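Local coordinates for protein putative TIM-barrel metal-dependent hydrolase (Mycobacterium avium subsp. paratuberculosis S397, PDB 4DZI) that is probably a TIM-barrel metal-dependent hydrolase of the amidohydrolase family, binding two cadmium ions in this crystal, at residues E18-F23 with V36-D41; A47-R52 with E129-H134; Q324-V329 with A343-V348. One frame throughout, in Å; residues are numbered along the deposited sequence.

Contact 1: E18-F23 with V36-D41; sequences EPLDSF and VQMLSD
Residues 18-23, a loop with a type I turn from Pro19 to Ser22, run beside the strand 36-40 and come nearest it at Phe23 and Val36, whose CA atoms lie 6.2 Å apart. Inside the turn Ser22 N donates to Pro19 O. Leu20, the second residue of the turn, meets Met38 through its backbone oxygen and its CD2 branch. The thioether chain of Met38 packs against this corner, its CG touching the carbonyl (Leu20 O to Met38 CG, 3.6 Å). A bend at chi2 (-64°) folds the rest of the chain back, so that both SD and CE stay close to one branch of the leucine, with Leu20 CD2 4.0 Å from Met38 SD. At the other end the methyl CG2 of Val36 presses on the root of the Phe23 side chain, 3.6 Å from Phe23 CB, and reaches the ring obliquely at CG. The ring itself leads away and stacks with Phe146 of helix 136-153. Beside this pair one water links the backbones, donating to Phe23 O at 3.0 Å and accepting from Val36 N at 2.9 Å. The loop thus meets an edge strand of the three-stranded antiparallel sheet through a mainly apolar join with one carbonyl-to-methylene contact; no direct hydrogen bond fixes it, and the water supplies the polar bridge between the segments.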
loop_
_atom_site.group_PDB
_atom_site.type_symbol
_atom_site.label_atom_id
_atom_site.label_comp_id
_atom_site.label_asym_id
_atom_site.label_seq_id
_atom_site.Cartn_x
_atom_site.Cartn_y
_atom_site.Cartn_z
ATOM N N GLU C 18 8.481 28.272 6.945
ATOM C CA GLU C 18 9.907 28.621 7.071
ATOM C C GLU C 18 10.272 29.840 6.256
ATOM O O GLU C 18 9.827 29.989 5.140
ATOM C CB GLU C 18 10.807 27.489 6.593
ATOM C CG GLU C 18 10.726 26.189 7.390
ATOM C CD GLU C 18 9.589 25.254 6.971
ATOM O OE1 GLU C 18 8.639 25.632 6.256
ATOM O OE2 GLU C 18 9.678 24.075 7.353
ATOM N N PRO C 19 11.149 30.676 6.799
ATOM C CA PRO C 19 11.759 31.703 5.952
ATOM C C PRO C 19 12.730 31.066 4.954
ATOM O O PRO C 19 13.157 29.910 5.122
ATOM C CB PRO C 19 12.513 32.570 6.961
ATOM C CG PRO C 19 12.884 31.604 8.051
ATOM C CD PRO C 19 11.664 30.712 8.183
ATOM N N LEU C 20 13.075 31.809 3.908
ATOM C CA LEU C 20 13.926 31.248 2.861
ATOM C C LEU C 20 15.274 30.726 3.351
ATOM O O LEU C 20 15.866 29.903 2.690
ATOM C CB LEU C 20 14.166 32.299 1.759
ATOM C CG LEU C 20 12.947 32.620 0.908
ATOM C CD1 LEU C 20 13.320 33.729 -0.070
ATOM C CD2 LEU C 20 12.434 31.395 0.128
ATOM N N ASP C 21 15.777 31.203 4.497
ATOM C CA ASP C 21 17.077 30.752 4.991
ATOM C C ASP C 21 17.011 29.705 6.104
ATOM O O ASP C 21 18.013 29.438 6.816
ATOM C CB ASP C 21 17.929 31.970 5.442
ATOM C CG ASP C 21 17.369 32.650 6.686
ATOM O OD1 ASP C 21 16.235 32.324 7.079
ATOM O OD2 ASP C 21 18.067 33.510 7.266
ATOM N N SER C 22 15.868 29.044 6.242
ATOM C CA SER C 22 15.786 28.052 7.303
ATOM C C SER C 22 16.840 26.936 7.196
ATOM O O SER C 22 17.347 26.457 8.191
ATOM C CB SER C 22 14.369 27.455 7.416
ATOM O OG SER C 22 14.027 26.711 6.247
ATOM N N PHE C 23 17.150 26.503 5.980
ATOM C CA PHE C 23 18.161 25.473 5.760
ATOM C C PHE C 23 19.552 26.017 5.397
ATOM O O PHE C 23 20.489 25.239 5.151
ATOM C CB PHE C 23 17.664 24.457 4.708
ATOM C CG PHE C 23 16.726 23.429 5.268
ATOM C CD1 PHE C 23 15.358 23.689 5.372
ATOM C CD2 PHE C 23 17.206 22.207 5.676
ATOM C CE1 PHE C 23 14.492 22.749 5.920
ATOM C CE2 PHE C 23 16.335 21.252 6.218
ATOM C CZ PHE C 23 14.987 21.525 6.327
ATOM N N VAL C 36 20.389 23.005 0.455
ATOM C CA VAL C 36 19.364 23.832 -0.081
ATOM C C VAL C 36 19.896 25.195 -0.532
ATOM O O VAL C 36 20.622 25.861 0.225
ATOM C CB VAL C 36 18.282 24.089 0.996
ATOM C CG1 VAL C 36 17.213 25.024 0.449
ATOM C CG2 VAL C 36 17.702 22.773 1.490
ATOM N N GLN C 37 19.533 25.598 -1.754
ATOM C CA GLN C 37 19.725 26.980 -2.240
ATOM C C GLN C 37 18.413 27.504 -2.738
ATOM O O GLN C 37 17.609 26.757 -3.311
ATOM C CB GLN C 37 20.667 27.053 -3.446
ATOM C CG GLN C 37 22.024 26.436 -3.293
ATOM C CD GLN C 37 22.810 26.619 -4.595
ATOM O OE1 GLN C 37 23.276 27.726 -4.897
ATOM N NE2 GLN C 37 22.923 25.557 -5.376
ATOM N N MET C 38 18.219 28.807 -2.582
ATOM C CA MET C 38 17.066 29.477 -3.144
ATOM C C MET C 38 17.538 30.312 -4.333
ATOM O O MET C 38 18.302 31.257 -4.171
ATOM C CB MET C 38 16.411 30.335 -2.047
ATOM C CG MET C 38 15.854 29.477 -0.911
ATOM S SD MET C 38 14.502 28.386 -1.445
ATOM C CE MET C 38 14.060 27.623 0.123
ATOM N N LEU C 39 17.141 29.917 -5.538
ATOM C CA LEU C 39 17.579 30.656 -6.713
ATOM C C LEU C 39 16.391 31.351 -7.370
ATOM O O LEU C 39 15.276 30.854 -7.327
ATOM C CB LEU C 39 18.279 29.694 -7.698
ATOM C CG LEU C 39 19.465 28.900 -7.149
ATOM C CD1 LEU C 39 20.066 28.015 -8.245
ATOM C CD2 LEU C 39 20.497 29.868 -6.603
ATOM N N SER C 40 16.631 32.496 -7.999
ATOM C CA SER C 40 15.548 33.272 -8.554
ATOM C C SER C 40 15.612 33.321 -10.077
ATOM O O SER C 40 16.696 33.509 -10.628
ATOM C CB SER C 40 15.625 34.690 -7.989
ATOM O OG SER C 40 14.578 35.481 -8.527
ATOM N N ASP C 41 14.471 33.161 -10.745
ATOM C CA ASP C 41 14.387 33.439 -12.181
ATOM C C ASP C 41 13.967 34.894 -12.426
ATOM O O ASP C 41 13.606 35.254 -13.542
ATOM C CB ASP C 41 13.427 32.467 -12.900
ATOM C CG ASP C 41 11.970 32.623 -12.457
ATOM O OD1 ASP C 41 11.599 33.737 -12.033
ATOM O OD2 ASP C 41 11.191 31.632 -12.550
HETATM O O HOH W 1 20.689 22.846 3.371
#

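Contact 2: A47-R52 with E129-H134; sequences AVIGDR and EEALKH
Ile49 lays its CG2 methyl between Ala131 and Leu132, at the point where the short helix 128-131 ends. This methyl is 3.6 Å from Ala131 CB, and it comes tighter than usual against one branch of the leucine, 3.5 Å from Leu132 CD2. The two larger side chains cross at about a right angle. With chi1 at -50°, Ile49 holds CG1 beside its backbone N and CG2 anti to it; CD1, at the end of the longer branch, also touches the alanine, 3.9 Å from Ala131 CB. Leu132 CD2 passes on toward the hairpin turn and lies 4.2 Å from Gly50 N. That turn, type I' from Ile49 to Arg52, is closed by a pair of backbone bonds between its end residues, and Gly50 takes a positive phi in it. A water lies between the carbonyls of the two segments, 2.7 Å from Ala131 O and 3.2 Å from Ile49 O. On the far side of the helix end, Lys133 NZ makes a salt bridge with Glu130 OE2 at 2.7 Å, meeting the carboxylate from above its plane, while Glu130 OE1 pairs with Arg195. Strand 45-49 is the middle strand of the antiparallel sheet, between 36-40 and 52-53; its end at Ile49 rests on the close of helix 128-131, and Leu132 in turn packs on Thr139 and Ser142 of helix 136-153.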
loop_
_atom_site.group_PDB
_atom_site.type_symbol
_atom_site.label_atom_id
_atom_site.label_comp_id
_atom_site.label_asym_id
_atom_site.label_seq_id
_atom_site.Cartn_x
_atom_site.Cartn_y
_atom_site.Cartn_z
ATOM N N ALA C 47 13.480 26.407 -4.835
ATOM C CA ALA C 47 14.382 25.695 -3.931
ATOM C C ALA C 47 15.174 24.714 -4.783
ATOM O O ALA C 47 14.595 23.875 -5.473
ATOM C CB ALA C 47 13.568 24.917 -2.892
ATOM N N VAL C 48 16.490 24.830 -4.728
ATOM C CA VAL C 48 17.366 23.989 -5.527
ATOM C C VAL C 48 18.201 23.236 -4.513
ATOM O O VAL C 48 19.015 23.827 -3.769
ATOM C CB VAL C 48 18.215 24.846 -6.488
ATOM C CG1 VAL C 48 19.165 23.961 -7.296
ATOM C CG2 VAL C 48 17.310 25.642 -7.420
ATOM N N ILE C 49 17.980 21.929 -4.471
ATOM C CA ILE C 49 18.512 21.059 -3.405
ATOM C C ILE C 49 19.438 20.033 -4.022
ATOM O O ILE C 49 19.018 19.266 -4.897
ATOM C CB ILE C 49 17.363 20.361 -2.642
ATOM C CG1 ILE C 49 16.317 21.411 -2.221
ATOM C CG2 ILE C 49 17.944 19.584 -1.436
ATOM C CD1 ILE C 49 15.105 20.848 -1.466
ATOM N N GLY C 50 20.702 20.050 -3.593
ATOM C CA GLY C 50 21.752 19.246 -4.240
ATOM C C GLY C 50 21.774 19.451 -5.763
ATOM O O GLY C 50 21.865 18.482 -6.521
ATOM N N ASP C 51 21.646 20.701 -6.189
ATOM C CA ASP C 51 21.723 21.082 -7.607
ATOM C C ASP C 51 20.510 20.677 -8.432
ATOM O O ASP C 51 20.540 20.766 -9.656
ATOM C CB ASP C 51 23.006 20.539 -8.268
ATOM C CG ASP C 51 24.197 21.482 -8.121
ATOM O OD1 ASP C 51 24.057 22.581 -7.539
ATOM O OD2 ASP C 51 25.285 21.124 -8.622
ATOM N N ARG C 52 19.425 20.281 -7.781
ATOM C CA ARG C 52 18.212 19.892 -8.499
ATOM C C ARG C 52 17.014 20.681 -8.009
ATOM O O ARG C 52 16.759 20.752 -6.818
ATOM C CB ARG C 52 17.981 18.392 -8.329
ATOM C CG ARG C 52 16.706 17.895 -8.953
ATOM C CD ARG C 52 16.574 16.398 -8.690
ATOM N NE ARG C 52 15.520 15.770 -9.483
ATOM C CZ ARG C 52 15.037 14.552 -9.253
ATOM N NH1 ARG C 52 15.499 13.826 -8.243
ATOM N NH2 ARG C 52 14.086 14.058 -10.030
ATOM N N GLU C 129 14.568 15.980 3.147
ATOM C CA GLU C 129 15.321 14.736 3.257
ATOM C C GLU C 129 15.175 13.846 2.008
ATOM O O GLU C 129 16.156 13.202 1.607
ATOM C CB GLU C 129 14.928 13.962 4.489
ATOM C CG GLU C 129 15.311 14.692 5.755
ATOM C CD GLU C 129 14.596 14.097 6.945
ATOM O OE1 GLU C 129 13.422 14.475 7.254
ATOM O OE2 GLU C 129 15.231 13.220 7.575
ATOM N N GLU C 130 13.997 13.799 1.389
ATOM C CA GLU C 130 13.891 12.962 0.177
ATOM C C GLU C 130 14.826 13.520 -0.897
ATOM O O GLU C 130 15.491 12.747 -1.620
ATOM C CB GLU C 130 12.441 12.910 -0.321
ATOM C CG GLU C 130 12.271 12.140 -1.611
ATOM C CD GLU C 130 12.431 10.653 -1.469
ATOM O OE1 GLU C 130 12.632 10.138 -0.342
ATOM O OE2 GLU C 130 12.357 9.982 -2.541
ATOM N N ALA C 131 14.892 14.863 -0.988
ATOM C CA ALA C 131 15.731 15.551 -1.991
ATOM C C ALA C 131 17.223 15.274 -1.737
ATOM O O ALA C 131 18.039 15.338 -2.666
ATOM C CB ALA C 131 15.468 17.049 -1.977
ATOM N N LEU C 132 17.577 15.022 -0.486
ATOM C CA LEU C 132 18.987 14.810 -0.120
ATOM C C LEU C 132 19.323 13.353 0.156
ATOM O O LEU C 132 20.379 13.053 0.726
ATOM C CB LEU C 132 19.381 15.701 1.088
ATOM C CG LEU C 132 19.400 17.190 0.765
ATOM C CD1 LEU C 132 19.623 17.948 2.066
ATOM C CD2 LEU C 132 20.487 17.498 -0.269
ATOM N N LYS C 133 18.458 12.433 -0.272
ATOM C CA LYS C 133 18.633 11.044 0.112
ATOM C C LYS C 133 19.828 10.359 -0.551
ATOM O O LYS C 133 20.199 9.257 -0.136
ATOM C CB LYS C 133 17.346 10.237 -0.131
ATOM C CG LYS C 133 17.080 9.906 -1.580
ATOM C CD LYS C 133 15.798 9.094 -1.695
ATOM C CE LYS C 133 15.471 8.699 -3.117
ATOM N NZ LYS C 133 14.134 8.009 -3.118
ATOM N N HIS C 134 20.423 11.014 -1.538
ATOM C CA HIS C 134 21.648 10.496 -2.185
ATOM C C HIS C 134 22.893 11.171 -1.670
ATOM O O HIS C 134 23.990 10.960 -2.199
ATOM C CB HIS C 134 21.543 10.674 -3.707
ATOM C CG HIS C 134 20.309 10.047 -4.308
ATOM N ND1 HIS C 134 20.134 8.709 -4.382
ATOM C CD2 HIS C 134 19.166 10.627 -4.862
ATOM C CE1 HIS C 134 18.939 8.440 -4.964
ATOM N NE2 HIS C 134 18.343 9.613 -5.247
HETATM O O HOH W 2 17.808 16.346 -5.183
#

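Contact 3: Q324-V329 with A343-V348; sequences QLRNNV and ARVIGV
The guanidinium of Arg326 turns an edge to the backbone carbonyl of Val345, whose oxygen lies close to the plane of the group. Two nitrogens grip this one atom side-on: Arg326 NE donates to Val345 O at 2.7 Å and Arg326 NH2 donates to the same Val345 O at 2.9 Å. The NE nitrogen sits almost in line with the C=O bond (C=O...N 174°), whereas NH2 lies in the carbonyl plane and uses a lone pair. Neither bond is straight, with 148° at the NE hydrogen and 134° at that of NH2, as sharing one acceptor between neighbouring N-H groups demands. With CG beside the backbone N and the chain extended from CG to NE, the guanidinium reaches the last turn of helix 339-346. The paired bonds should hinder its rotation, and Arg326 NH1 is held in a salt bridge to Glu323. Nearer the backbones, where Arg326 and Ile346 have CA atoms 5.2 Å apart, a water donates to Arg326 O at 2.9 Å and lies close to Ile346 O, at a distance too short to be relied on. Just past this point Gly347 leaves the helix with positive phi. Contact 3 thus joins the closing turns of two successive helices, 321-328 and 339-346, on either side in sequence of strand 329-331, a strand at one end of the parallel sheet. Helix 298-312 packs against both: its Ile303 meets Leu325 and Val345, and its Val299 meets Val345 and Ile346.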
loop_
_atom_site.group_PDB
_atom_site.type_symbol
_atom_site.label_atom_id
_atom_site.label_comp_id
_atom_site.label_asym_id
_atom_site.label_seq_id
_atom_site.Cartn_x
_atom_site.Cartn_y
_atom_site.Cartn_z
ATOM N N GLN C 324 2.052 -3.872 21.209
ATOM C CA GLN C 324 3.087 -2.838 21.077
ATOM C C GLN C 324 2.510 -1.636 20.385
ATOM O O GLN C 324 2.755 -0.521 20.808
ATOM C CB GLN C 324 4.321 -3.340 20.328
ATOM C CG GLN C 324 5.111 -4.373 21.136
ATOM C CD GLN C 324 6.319 -4.856 20.388
ATOM O OE1 GLN C 324 6.343 -4.826 19.160
ATOM N NE2 GLN C 324 7.347 -5.306 21.120
ATOM N N LEU C 325 1.728 -1.852 19.328
ATOM C CA LEU C 325 1.056 -0.703 18.677
ATOM C C LEU C 325 0.178 0.071 19.663
ATOM O O LEU C 325 0.221 1.311 19.719
ATOM C CB LEU C 325 0.242 -1.145 17.454
ATOM C CG LEU C 325 -0.624 -0.085 16.766
ATOM C CD1 LEU C 325 0.246 0.990 16.083
ATOM C CD2 LEU C 325 -1.544 -0.783 15.755
ATOM N N ARG C 326 -0.619 -0.655 20.447
ATOM C CA ARG C 326 -1.548 -0.047 21.383
ATOM C C ARG C 326 -0.843 0.606 22.559
ATOM O O ARG C 326 -1.354 1.578 23.129
ATOM C CB ARG C 326 -2.531 -1.077 21.932
ATOM C CG ARG C 326 -3.370 -1.660 20.829
ATOM C CD ARG C 326 -4.310 -2.778 21.310
ATOM N NE ARG C 326 -5.435 -2.838 20.384
ATOM C CZ ARG C 326 -6.063 -3.945 20.011
ATOM N NH1 ARG C 326 -5.672 -5.122 20.504
ATOM N NH2 ARG C 326 -7.075 -3.862 19.136
ATOM N N ASN C 327 0.304 0.063 22.949
ATOM C CA ASN C 327 1.014 0.577 24.115
ATOM C C ASN C 327 1.939 1.752 23.821
ATOM O O ASN C 327 2.021 2.676 24.625
ATOM C CB ASN C 327 1.874 -0.515 24.740
ATOM C CG ASN C 327 2.475 -0.093 26.066
ATOM O OD1 ASN C 327 1.756 0.068 27.056
ATOM N ND2 ASN C 327 3.793 0.083 26.099
ATOM N N ASN C 328 2.626 1.720 22.678
ATOM C CA ASN C 328 3.706 2.666 22.437
ATOM C C ASN C 328 3.403 3.801 21.465
ATOM O O ASN C 328 4.248 4.662 21.280
ATOM C CB ASN C 328 4.953 1.934 21.963
ATOM C CG ASN C 328 5.508 1.007 23.022
ATOM O OD1 ASN C 328 4.913 -0.040 23.315
ATOM N ND2 ASN C 328 6.654 1.380 23.602
ATOM N N VAL C 329 2.236 3.763 20.813
ATOM C CA VAL C 329 1.956 4.666 19.684
ATOM C C VAL C 329 0.677 5.466 19.927
ATOM O O VAL C 329 -0.395 4.935 20.222
ATOM C CB VAL C 329 1.848 3.903 18.339
ATOM C CG1 VAL C 329 1.590 4.843 17.148
ATOM C CG2 VAL C 329 3.110 3.053 18.115
ATOM N N ALA C 343 -11.259 4.378 18.890
ATOM C CA ALA C 343 -11.061 4.228 20.351
ATOM C C ALA C 343 -11.217 2.760 20.731
ATOM O O ALA C 343 -10.514 2.200 21.592
ATOM C CB ALA C 343 -12.071 5.085 21.113
ATOM N N ARG C 344 -12.132 2.108 20.032
ATOM C CA ARG C 344 -12.315 0.670 20.257
ATOM C C ARG C 344 -11.060 -0.114 19.934
ATOM O O ARG C 344 -10.683 -1.046 20.661
ATOM C CB ARG C 344 -13.488 0.160 19.432
ATOM C CG ARG C 344 -14.835 0.516 20.056
ATOM C CD ARG C 344 -15.980 -0.347 19.540
ATOM N NE ARG C 344 -16.302 -0.048 18.150
ATOM C CZ ARG C 344 -17.128 0.920 17.764
ATOM N NH1 ARG C 344 -17.720 1.693 18.664
ATOM N NH2 ARG C 344 -17.356 1.119 16.476
ATOM N N VAL C 345 -10.387 0.304 18.862
ATOM C CA VAL C 345 -9.196 -0.385 18.375
ATOM C C VAL C 345 -7.892 -0.066 19.100
ATOM O O VAL C 345 -7.132 -0.980 19.434
ATOM C CB VAL C 345 -9.036 -0.091 16.877
ATOM C CG1 VAL C 345 -7.690 -0.559 16.364
ATOM C CG2 VAL C 345 -10.171 -0.751 16.124
ATOM N N ILE C 346 -7.593 1.227 19.311
ATOM C CA ILE C 346 -6.329 1.560 19.938
ATOM C C ILE C 346 -6.447 2.063 21.365
ATOM O O ILE C 346 -5.433 2.159 22.060
ATOM C CB ILE C 346 -5.523 2.590 19.112
ATOM C CG1 ILE C 346 -6.244 3.936 19.072
ATOM C CG2 ILE C 346 -5.279 2.069 17.701
ATOM C CD1 ILE C 346 -5.425 5.069 18.458
ATOM N N GLY C 347 -7.673 2.375 21.791
ATOM C CA GLY C 347 -7.913 2.918 23.144
ATOM C C GLY C 347 -8.077 4.427 23.063
ATOM O O GLY C 347 -7.318 5.112 22.342
ATOM N N VAL C 348 -9.059 4.966 23.783
ATOM C CA VAL C 348 -9.282 6.385 23.728
ATOM C C VAL C 348 -8.035 7.165 24.186
ATOM O O VAL C 348 -7.833 8.324 23.764
ATOM C CB VAL C 348 -10.494 6.760 24.580
ATOM C CG1 VAL C 348 -10.206 6.468 26.045
ATOM C CG2 VAL C 348 -10.876 8.206 24.355
HETATM O O HOH W 3 -4.098 1.747 24.037
#

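In the fold
The three contacts follow one another along the chain. Contacts 1 and 2 are neighbours, their centres about 12 Å apart, and share the small antiparallel sheet: strand 36-40 of contact 1 pairs with strand 45-49 of contact 2, with a probable hydrogen bond from Val48 N to Gln37 O, 2.6 Å apart, and Met38 packed on Ala47. Contact 3 lies on the opposite side of the chain's centre, about 40 Å from contact 1 and 36 Å from contact 2 between centres, among helices beside the parallel sheet. In that sheet strand 227-230 ends in the cadmium ligand His230, and Glu293, another ligand, directly follows strand 289-292.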